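Local coordinates for EF-P arginine 32 rhamnosyl-transferase (PDB 5NV8), which belongs to the EarP family of rhamnosyltransferases, with two Rossmann-like halves as in GT-B glycosyltransferases, and holds 2'-deoxy-thymidine-beta-L-rhamnose in the crystal, at residues W35-A38 with R39-A43; P376-A379 with T380-H384; L163-E166 with G167-A171. All blocks are in the same frame, centred on the assembly; numbering follows the deposited sequence.

Contact 1: residues W35-A38 with R39-A43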
ATOM      1  N   TRP A  35       4.803  -8.348  10.595  1.00 40.22           N
ATOM      2  CA  TRP A  35       4.669  -7.405  11.700  1.00 39.20           C
ATOM      3  C   TRP A  35       3.242  -6.879  11.815  1.00 36.60           C
ATOM      4  O   TRP A  35       2.772  -6.607  12.924  1.00 31.60           O
ATOM      5  CB  TRP A  35       5.671  -6.257  11.526  1.00 47.88           C
ATOM      6  CG  TRP A  35       5.527  -5.108  12.486  1.00 42.38           C
ATOM      7  CD1 TRP A  35       5.423  -3.786  12.165  1.00 35.51           C
ATOM      8  CD2 TRP A  35       5.501  -5.174  13.919  1.00 49.26           C
ATOM      9  NE1 TRP A  35       5.320  -3.026  13.303  1.00 38.70           N
ATOM     10  CE2 TRP A  35       5.364  -3.853  14.395  1.00 48.11           C
ATOM     11  CE3 TRP A  35       5.571  -6.220  14.846  1.00 51.02           C
ATOM     12  CZ2 TRP A  35       5.300  -3.550  15.755  1.00 47.85           C
ATOM     13  CZ3 TRP A  35       5.505  -5.917  16.196  1.00 50.66           C
ATOM     14  CH2 TRP A  35       5.367  -4.594  16.636  1.00 46.82           C
ATOM     15  N   ARG A  36       2.533  -6.745  10.690  1.00 34.19           N
ATOM     16  CA  ARG A  36       1.137  -6.314  10.744  1.00 34.08           C
ATOM     17  C   ARG A  36       0.246  -7.414  11.310  1.00 34.29           C
ATOM     18  O   ARG A  36      -0.605  -7.156  12.171  1.00 24.43           O
ATOM     19  CB  ARG A  36       0.657  -5.900   9.351  1.00 28.55           C
ATOM     20  CG  ARG A  36      -0.806  -5.503   9.308  1.00 25.59           C
ATOM     21  CD  ARG A  36      -1.223  -5.000   7.929  1.00 30.25           C
ATOM     22  NE  ARG A  36      -0.331  -3.965   7.406  1.00 27.75           N
ATOM     23  CZ  ARG A  36      -0.249  -2.729   7.888  1.00 26.90           C
ATOM     24  NH1 ARG A  36      -1.000  -2.359   8.917  1.00 24.23           N
ATOM     25  NH2 ARG A  36       0.591  -1.861   7.342  1.00 28.92           N
ATOM     26  N   LEU A  37       0.429  -8.649  10.837  1.00 31.86           N
ATOM     27  CA  LEU A  37      -0.397  -9.755  11.310  1.00 31.24           C
ATOM     28  C   LEU A  37      -0.144 -10.053  12.784  1.00 35.94           C
ATOM     29  O   LEU A  37      -1.086 -10.344  13.531  1.00 36.54           O
ATOM     30  CB  LEU A  37      -0.139 -10.997  10.458  1.00 44.87           C
ATOM     31  CG  LEU A  37      -0.740 -12.318  10.942  1.00 29.68           C
ATOM     32  CD1 LEU A  37      -2.256 -12.236  10.980  1.00 30.87           C
ATOM     33  CD2 LEU A  37      -0.286 -13.459  10.051  1.00 32.41           C
ATOM     34  N   ALA A  38       1.116  -9.970  13.223  1.00 35.45           N
ATOM     35  CA  ALA A  38       1.456 -10.351  14.593  1.00 29.22           C
ATOM     36  C   ALA A  38       0.796  -9.434  15.618  1.00 46.54           C
ATOM     37  O   ALA A  38       0.329  -9.904  16.663  1.00 49.10           O
ATOM     38  CB  ALA A  38       2.973 -10.355  14.777  1.00 32.10           C
ATOM     39  N   ARG A  39       0.753  -8.125  15.351  1.00 25.68           N
ATOM     40  CA  ARG A  39       0.073  -7.218  16.272  1.00 29.48           C
ATOM     41  C   ARG A  39      -1.425  -7.491  16.305  1.00 21.39           C
ATOM     42  O   ARG A  39      -2.057  -7.394  17.362  1.00 26.83           O
ATOM     43  CB  ARG A  39       0.317  -5.760  15.882  1.00 33.84           C
ATOM     44  CG  ARG A  39       1.747  -5.401  15.581  1.00 33.16           C
ATOM     45  CD  ARG A  39       1.905  -3.892  15.469  1.00 42.51           C
ATOM     46  NE  ARG A  39       0.922  -3.277  14.579  1.00 35.96           N
ATOM     47  CZ  ARG A  39       1.107  -3.097  13.274  1.00 35.52           C
ATOM     48  NH1 ARG A  39       2.237  -3.487  12.702  1.00 28.02           N
ATOM     49  NH2 ARG A  39       0.162  -2.525  12.539  1.00 38.66           N
ATOM     50  N   GLN A  40      -2.006  -7.829  15.153  1.00 20.76           N
ATOM     51  CA  GLN A  40      -3.451  -8.006  15.071  1.00 18.61           C
ATOM     52  C   GLN A  40      -3.910  -9.236  15.846  1.00 25.13           C
ATOM     53  O   GLN A  40      -4.949  -9.199  16.513  1.00 38.53           O
ATOM     54  CB  GLN A  40      -3.877  -8.096  13.606  1.00 18.40           C
ATOM     55  CG  GLN A  40      -5.375  -7.977  13.391  1.00 32.05           C
ATOM     56  CD  GLN A  40      -5.753  -7.882  11.927  1.00 24.39           C
ATOM     57  OE1 GLN A  40      -4.986  -8.272  11.046  1.00 25.72           O
ATOM     58  NE2 GLN A  40      -6.946  -7.369  11.660  1.00 23.60           N
ATOM     59  N   LEU A  41      -3.153 -10.337  15.775  1.00 29.37           N
ATOM     60  CA  LEU A  41      -3.544 -11.544  16.498  1.00 31.96           C
ATOM     61  C   LEU A  41      -3.406 -11.389  18.005  1.00 30.28           C
ATOM     62  O   LEU A  41      -4.052 -12.132  18.753  1.00 32.42           O
ATOM     63  CB  LEU A  41      -2.725 -12.747  16.036  1.00 28.93           C
ATOM     64  CG  LEU A  41      -2.638 -12.995  14.534  1.00 26.38           C
ATOM     65  CD1 LEU A  41      -1.372 -13.775  14.214  1.00 27.97           C
ATOM     66  CD2 LEU A  41      -3.879 -13.720  14.034  1.00 24.22           C
ATOM     67  N   VAL A  42      -2.570 -10.459  18.465  1.00 28.98           N
ATOM     68  CA  VAL A  42      -2.536 -10.127  19.884  1.00 27.55           C
ATOM     69  C   VAL A  42      -3.683  -9.191  20.239  1.00 31.43           C
ATOM     70  O   VAL A  42      -4.445  -9.443  21.179  1.00 19.64           O
ATOM     71  CB  VAL A  42      -1.179  -9.505  20.255  1.00 31.82           C
ATOM     72  CG1 VAL A  42      -1.229  -8.956  21.673  1.00 34.63           C
ATOM     73  CG2 VAL A  42      -0.062 -10.517  20.103  1.00 33.25           C
ATOM     74  N   ALA A  43      -3.833  -8.106  19.478  1.00 18.58           N
ATOM     75  CA  ALA A  43      -4.735  -7.034  19.882  1.00 16.40           C
ATOM     76  C   ALA A  43      -6.195  -7.439  19.740  1.00 14.64           C
ATOM     77  O   ALA A  43      -7.007  -7.170  20.633  1.00 41.71           O
ATOM     78  CB  ALA A  43      -4.446  -5.776  19.064  1.00 34.41           C
TER
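W35 lays one face of its indole under the side chain of R39, one turn further along helix 30-43. CD of R39 makes a CH-pi contact 3.7 Å from the centroid of the W35 six-membered ring. Farther out, CZ of R39 stands 4.5 Å from the centroid of the W35 five-membered ring, a cation-pi approach with the guanidinium plane turned 61° from the indole. The bend in the R39 chain at chi3 (-50°) carries NH1 back over the face of the five-membered ring, above the CD1-NE1 bond, where Q268 OE1 accepts a hydrogen bond from it. R36 starts away from the second segment; its NH1 comes 3.8 Å from R39 NH2, two like charges, and it forms salt bridges with D287 and E166. L37 meets L41 obliquely, CG to CD1 at 3.6 Å, and beneath them L41 N donates to L37 O (3.1 Å). A38 O takes a weak bond from V42 N at 3.5 Å. The ring face and Q268 together probably steady R39, while the carboxylates of D287 and E166 probably balance part of the charge of R36, whose side chain is about 4 Å from the bound 2'-deoxy-thymidine-beta-L-rhamnose.

Contact 2: residues P376-A379 with T380-H384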
ATOM      1  N   PRO A 376     -14.768 -10.938   5.961  1.00 41.96           N
ATOM      2  CA  PRO A 376     -13.906 -11.033   7.144  1.00 38.44           C
ATOM      3  C   PRO A 376     -12.430 -10.956   6.773  1.00 28.42           C
ATOM      4  O   PRO A 376     -12.003 -11.420   5.713  1.00 29.13           O
ATOM      5  CB  PRO A 376     -14.270 -12.400   7.735  1.00 30.40           C
ATOM      6  CG  PRO A 376     -15.688 -12.597   7.331  1.00 44.30           C
ATOM      7  CD  PRO A 376     -15.821 -11.969   5.963  1.00 44.12           C
ATOM      8  N   ASP A 377     -11.653 -10.352   7.667  1.00 33.34           N
ATOM      9  CA  ASP A 377     -10.245 -10.095   7.413  1.00 31.11           C
ATOM     10  C   ASP A 377      -9.439 -11.389   7.498  1.00 30.04           C
ATOM     11  O   ASP A 377      -9.959 -12.469   7.792  1.00 38.86           O
ATOM     12  CB  ASP A 377      -9.718  -9.060   8.403  1.00 26.93           C
ATOM     13  CG  ASP A 377      -9.794  -9.542   9.838  1.00 25.24           C
ATOM     14  OD1 ASP A 377     -10.918  -9.771  10.328  1.00 33.78           O
ATOM     15  OD2 ASP A 377      -8.734  -9.692  10.477  1.00 24.99           O
ATOM     16  N   LEU A 378      -8.135 -11.266   7.249  1.00 32.91           N
ATOM     17  CA  LEU A 378      -7.273 -12.441   7.219  1.00 29.90           C
ATOM     18  C   LEU A 378      -6.999 -12.977   8.621  1.00 35.40           C
ATOM     19  O   LEU A 378      -6.981 -14.196   8.829  1.00 29.17           O
ATOM     20  CB  LEU A 378      -5.962 -12.110   6.509  1.00 28.35           C
ATOM     21  CG  LEU A 378      -5.059 -13.312   6.236  1.00 33.36           C
ATOM     22  CD1 LEU A 378      -5.635 -14.167   5.108  1.00 31.45           C
ATOM     23  CD2 LEU A 378      -3.647 -12.857   5.922  1.00 30.16           C
ATOM     24  N   ALA A 379      -6.773 -12.085   9.590  1.00 26.93           N
ATOM     25  CA  ALA A 379      -6.501 -12.536  10.954  1.00 32.12           C
ATOM     26  C   ALA A 379      -7.669 -13.339  11.512  1.00 34.78           C
ATOM     27  O   ALA A 379      -7.470 -14.380  12.150  1.00 28.05           O
ATOM     28  CB  ALA A 379      -6.187 -11.340  11.853  1.00 25.87           C
ATOM     29  N   THR A 380      -8.899 -12.875  11.272  1.00 31.71           N
ATOM     30  CA  THR A 380     -10.068 -13.659  11.658  1.00 33.80           C
ATOM     31  C   THR A 380     -10.132 -14.963  10.870  1.00 40.87           C
ATOM     32  O   THR A 380     -10.504 -16.011  11.414  1.00 42.99           O
ATOM     33  CB  THR A 380     -11.342 -12.839  11.446  1.00 36.21           C
ATOM     34  OG1 THR A 380     -11.272 -11.635  12.222  1.00 26.58           O
ATOM     35  CG2 THR A 380     -12.578 -13.636  11.855  1.00 31.31           C
ATOM     36  N   ALA A 381      -9.758 -14.919   9.587  1.00 35.30           N
ATOM     37  CA  ALA A 381      -9.771 -16.129   8.770  1.00 47.73           C
ATOM     38  C   ALA A 381      -8.756 -17.151   9.263  1.00 35.28           C
ATOM     39  O   ALA A 381      -8.963 -18.359   9.102  1.00 38.25           O
ATOM     40  CB  ALA A 381      -9.506 -15.779   7.305  1.00 31.82           C
ATOM     41  N   LEU A 382      -7.662 -16.696   9.871  1.00 42.16           N
ATOM     42  CA  LEU A 382      -6.693 -17.633  10.424  1.00 46.46           C
ATOM     43  C   LEU A 382      -7.133 -18.181  11.776  1.00 44.65           C
ATOM     44  O   LEU A 382      -6.762 -19.304  12.130  1.00 43.29           O
ATOM     45  CB  LEU A 382      -5.325 -16.960  10.543  1.00 39.57           C
ATOM     46  CG  LEU A 382      -4.671 -16.547   9.222  1.00 38.48           C
ATOM     47  CD1 LEU A 382      -3.339 -15.857   9.469  1.00 40.00           C
ATOM     48  CD2 LEU A 382      -4.485 -17.755   8.318  1.00 45.69           C
ATOM     49  N   VAL A 383      -7.930 -17.423  12.529  1.00 41.06           N
ATOM     50  CA  VAL A 383      -8.283 -17.832  13.886  1.00 47.49           C
ATOM     51  C   VAL A 383      -9.482 -18.776  13.882  1.00 47.38           C
ATOM     52  O   VAL A 383      -9.445 -19.846  14.500  1.00 32.72           O
ATOM     53  CB  VAL A 383      -8.538 -16.592  14.766  1.00 29.29           C
ATOM     54  CG1 VAL A 383      -9.448 -16.941  15.930  1.00 40.61           C
ATOM     55  CG2 VAL A 383      -7.219 -16.025  15.270  1.00 28.74           C
ATOM     56  N   HIS A 384     -10.563 -18.395  13.194  1.00 46.46           N
ATOM     57  CA  HIS A 384     -11.748 -19.247  13.157  1.00 48.62           C
ATOM     58  C   HIS A 384     -11.443 -20.601  12.532  1.00 55.40           C
ATOM     59  O   HIS A 384     -12.061 -21.607  12.899  1.00 65.03           O
ATOM     60  CB  HIS A 384     -12.880 -18.554  12.392  1.00 45.29           C
ATOM     61  CG  HIS A 384     -13.508 -17.418  13.137  1.00 59.92           C
ATOM     62  ND1 HIS A 384     -14.590 -16.717  12.648  1.00 62.10           N
ATOM     63  CD2 HIS A 384     -13.209 -16.857  14.333  1.00 64.29           C
ATOM     64  CE1 HIS A 384     -14.929 -15.775  13.510  1.00 61.21           C
ATOM     65  NE2 HIS A 384     -14.107 -15.838  14.541  1.00 64.23           N
TER
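D377 and T380 meet in an N-terminal helix cap, a local contact at the start of helix 378-387, the last helix of the chain, which lies against helix 30-43 near the N terminus. The carboxylate of D377 grips T380 twice. The hydroxyl OG1 of T380 donates to D377 OD1 at 2.7 Å, arriving on the syn side and only moderately out of the carboxylate plane. The capping bond proper runs from T380 N to D377 OD2; it is longer, 3.3 Å, and the amide comes from above that plane, 57° out of it. With chi1 at 63°, CG of D377 sits between its own backbone N and carbonyl carbon, the crowded position, and this folds the carboxylate back over the first turn. T380 answers by keeping OG1 beside its backbone N (chi1 -59°), so that hydroxyl and amide both face the same carboxylate.

Backbone bonds continue the turn: A381 N donates to D377 O at 3.0 Å and L382 N to L378 O at 2.8 Å. L378 and L382 are only loosely in touch, CG to CG at 4.4 Å. L382 also rests on L37 of helix 30-43, and A379 lies against Q40 and L41 of that helix. The bond from the N3 amide to the aspartate is the usual N-cap; here the T380 hydroxyl adds a second bond, at the opening of a C-terminal helix that returns to the N-terminal half, as in many GT-B glycosyltransferases.

Contact 3: residues L163-E166 with G167-A171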
ATOM      1  N   LEU A 163      -7.769 -10.544   3.202  1.00 33.26           N
ATOM      2  CA  LEU A 163      -6.744  -9.518   3.315  1.00 33.74           C
ATOM      3  C   LEU A 163      -6.648  -9.044   4.757  1.00 26.32           C
ATOM      4  O   LEU A 163      -7.623  -9.092   5.511  1.00 26.01           O
ATOM      5  CB  LEU A 163      -7.035  -8.328   2.388  1.00 26.91           C
ATOM      6  CG  LEU A 163      -7.603  -8.664   1.004  1.00 28.09           C
ATOM      7  CD1 LEU A 163      -8.232  -7.444   0.352  1.00 27.44           C
ATOM      8  CD2 LEU A 163      -6.528  -9.252   0.106  1.00 32.94           C
ATOM      9  N   LEU A 164      -5.455  -8.593   5.138  1.00 31.78           N
ATOM     10  CA  LEU A 164      -5.249  -8.035   6.469  1.00 25.10           C
ATOM     11  C   LEU A 164      -5.975  -6.702   6.585  1.00 24.01           C
ATOM     12  O   LEU A 164      -5.700  -5.767   5.827  1.00 23.68           O
ATOM     13  CB  LEU A 164      -3.760  -7.861   6.753  1.00 25.29           C
ATOM     14  CG  LEU A 164      -2.931  -9.144   6.749  1.00 37.51           C
ATOM     15  CD1 LEU A 164      -1.481  -8.835   6.426  1.00 28.79           C
ATOM     16  CD2 LEU A 164      -3.055  -9.864   8.085  1.00 44.33           C
ATOM     17  N   ARG A 165      -6.902  -6.620   7.535  1.00 23.67           N
ATOM     18  CA  ARG A 165      -7.661  -5.395   7.774  1.00 32.91           C
ATOM     19  C   ARG A 165      -7.974  -5.330   9.260  1.00 25.21           C
ATOM     20  O   ARG A 165      -8.722  -6.168   9.775  1.00 25.58           O
ATOM     21  CB  ARG A 165      -8.936  -5.364   6.936  1.00 23.34           C
ATOM     22  CG  ARG A 165      -9.620  -4.007   6.866  1.00 22.95           C
ATOM     23  CD  ARG A 165     -11.087  -4.135   6.459  1.00 23.66           C
ATOM     24  NE  ARG A 165     -11.771  -5.239   7.134  1.00 24.61           N
ATOM     25  CZ  ARG A 165     -12.119  -6.379   6.545  1.00 25.23           C
ATOM     26  NH1 ARG A 165     -11.825  -6.586   5.270  1.00 32.47           N
ATOM     27  NH2 ARG A 165     -12.741  -7.322   7.237  1.00 34.12           N
ATOM     28  N   GLU A 166      -7.392  -4.346   9.940  1.00 22.45           N
ATOM     29  CA  GLU A 166      -7.661  -4.137  11.356  1.00 25.49           C
ATOM     30  C   GLU A 166      -9.128  -3.783  11.579  1.00 26.51           C
ATOM     31  O   GLU A 166      -9.762  -3.112  10.759  1.00 22.65           O
ATOM     32  CB  GLU A 166      -6.761  -3.028  11.911  1.00 22.35           C
ATOM     33  CG  GLU A 166      -5.261  -3.292  11.791  1.00 22.53           C
ATOM     34  CD  GLU A 166      -4.697  -3.037  10.402  1.00 22.41           C
ATOM     35  OE1 GLU A 166      -5.475  -2.809   9.453  1.00 22.13           O
ATOM     36  OE2 GLU A 166      -3.460  -3.082  10.257  1.00 22.80           O
ATOM     37  N   GLY A 167      -9.659  -4.231  12.722  1.00 23.04           N
ATOM     38  CA  GLY A 167     -11.071  -4.033  13.013  1.00 23.59           C
ATOM     39  C   GLY A 167     -11.518  -2.582  12.980  1.00 23.71           C
ATOM     40  O   GLY A 167     -12.630  -2.285  12.535  1.00 24.26           O
ATOM     41  N   SER A 168     -10.668  -1.661  13.437  1.00 23.46           N
ATOM     42  CA  SER A 168     -11.034  -0.251  13.529  1.00 36.59           C
ATOM     43  C   SER A 168     -10.352   0.611  12.471  1.00 30.70           C
ATOM     44  O   SER A 168     -10.331   1.838  12.600  1.00 30.70           O
ATOM     45  CB  SER A 168     -10.716   0.290  14.923  1.00 29.01           C
ATOM     46  OG  SER A 168      -9.316   0.388  15.123  1.00 23.97           O
ATOM     47  N   LEU A 169      -9.802  -0.002  11.421  1.00 35.58           N
ATOM     48  CA  LEU A 169      -9.043   0.765  10.437  1.00 22.23           C
ATOM     49  C   LEU A 169      -9.943   1.719   9.661  1.00 32.61           C
ATOM     50  O   LEU A 169      -9.660   2.920   9.573  1.00 22.50           O
ATOM     51  CB  LEU A 169      -8.313  -0.180   9.484  1.00 22.21           C
ATOM     52  CG  LEU A 169      -7.498   0.521   8.398  1.00 21.53           C
ATOM     53  CD1 LEU A 169      -6.415   1.372   9.030  1.00 21.57           C
ATOM     54  CD2 LEU A 169      -6.896  -0.494   7.438  1.00 26.57           C
ATOM     55  N   LEU A 170     -11.027   1.197   9.079  1.00 22.77           N
ATOM     56  CA  LEU A 170     -11.934   2.041   8.307  1.00 27.36           C
ATOM     57  C   LEU A 170     -12.501   3.169   9.162  1.00 32.50           C
ATOM     58  O   LEU A 170     -12.631   4.306   8.693  1.00 24.23           O
ATOM     59  CB  LEU A 170     -13.063   1.197   7.716  1.00 23.87           C
ATOM     60  CG  LEU A 170     -12.700   0.184   6.627  1.00 37.35           C
ATOM     61  CD1 LEU A 170     -13.924  -0.144   5.788  1.00 47.23           C
ATOM     62  CD2 LEU A 170     -11.565   0.689   5.749  1.00 38.35           C
ATOM     63  N   ALA A 171     -12.834   2.877  10.421  1.00 24.52           N
ATOM     64  CA  ALA A 171     -13.339   3.922  11.307  1.00 36.66           C
ATOM     65  C   ALA A 171     -12.266   4.963  11.605  1.00 31.40           C
ATOM     66  O   ALA A 171     -12.551   6.166  11.620  1.00 27.45           O
ATOM     67  CB  ALA A 171     -13.867   3.306  12.604  1.00 35.89           C
TER
HETATM   68  O   HOH W   1     -11.957  -1.317   9.494  1.00 20.60           O
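E166 sets its carboxylate oxygen OE1 against the side chain of L169, the two crossing at a slant, with OE1 3.4 Å from L169 CD2. A chi2 of 79° bends the glutamate chain so that OE1 faces the leucine. L169 keeps CG anti to its backbone N (chi1 179°), which brings CD2 up against the glutamate, and it also touches R291 and W294 of helix 287-295. CD2 also skims the aliphatic part of R165, 4.5 Å from CG, whereas the guanidinium of R165 bonds to Q375 O.

Beneath these side chains the backbone makes a type I beta turn from E166 to L169. L169 N donates to E166 O at 3.2 Å, a nearly straight bond (167°) that nonetheless meets the oxygen from above the carbonyl plane. A water donates to the same oxygen at 3.1 Å and accepts from L170 N at 2.7 Å, extending the turn into the first turn of helix 169-177. At the N-cap, S168 directs its hydroxyl to R172 NE, and makes no capping bond.

The carboxylate of E166 therefore lies against leucine carbon on one flank and ends in two salt bridges, OE1 with R291 and OE2 with R36. These probably hold its rotation and link helix 287-295 to helix 30-43; the E166 side chain lies about 9 Å from the bound 2'-deoxy-thymidine-beta-L-rhamnose.

In the fold
Along the chain the order is contact 1, contact 3, contact 2; each is one continuous stretch closing no more than a turn, and none nests within or crosses another. Their centres form a triangle about 12 Å on a side. Contact 1, on helix 30-43, meets contact 3 through the R36–E166 salt bridge and a probable hydrogen bond from Q40 NE2 to R165 O. Segment 163-166 also borders contact 2, where L378 N probably bonds to L163 O at 2.8 Å. Contacts 1 and 2 meet directly, helix 378-387 on helix 30-43. Thus the first and last helices and the loop entering helix 169-177 share one junction.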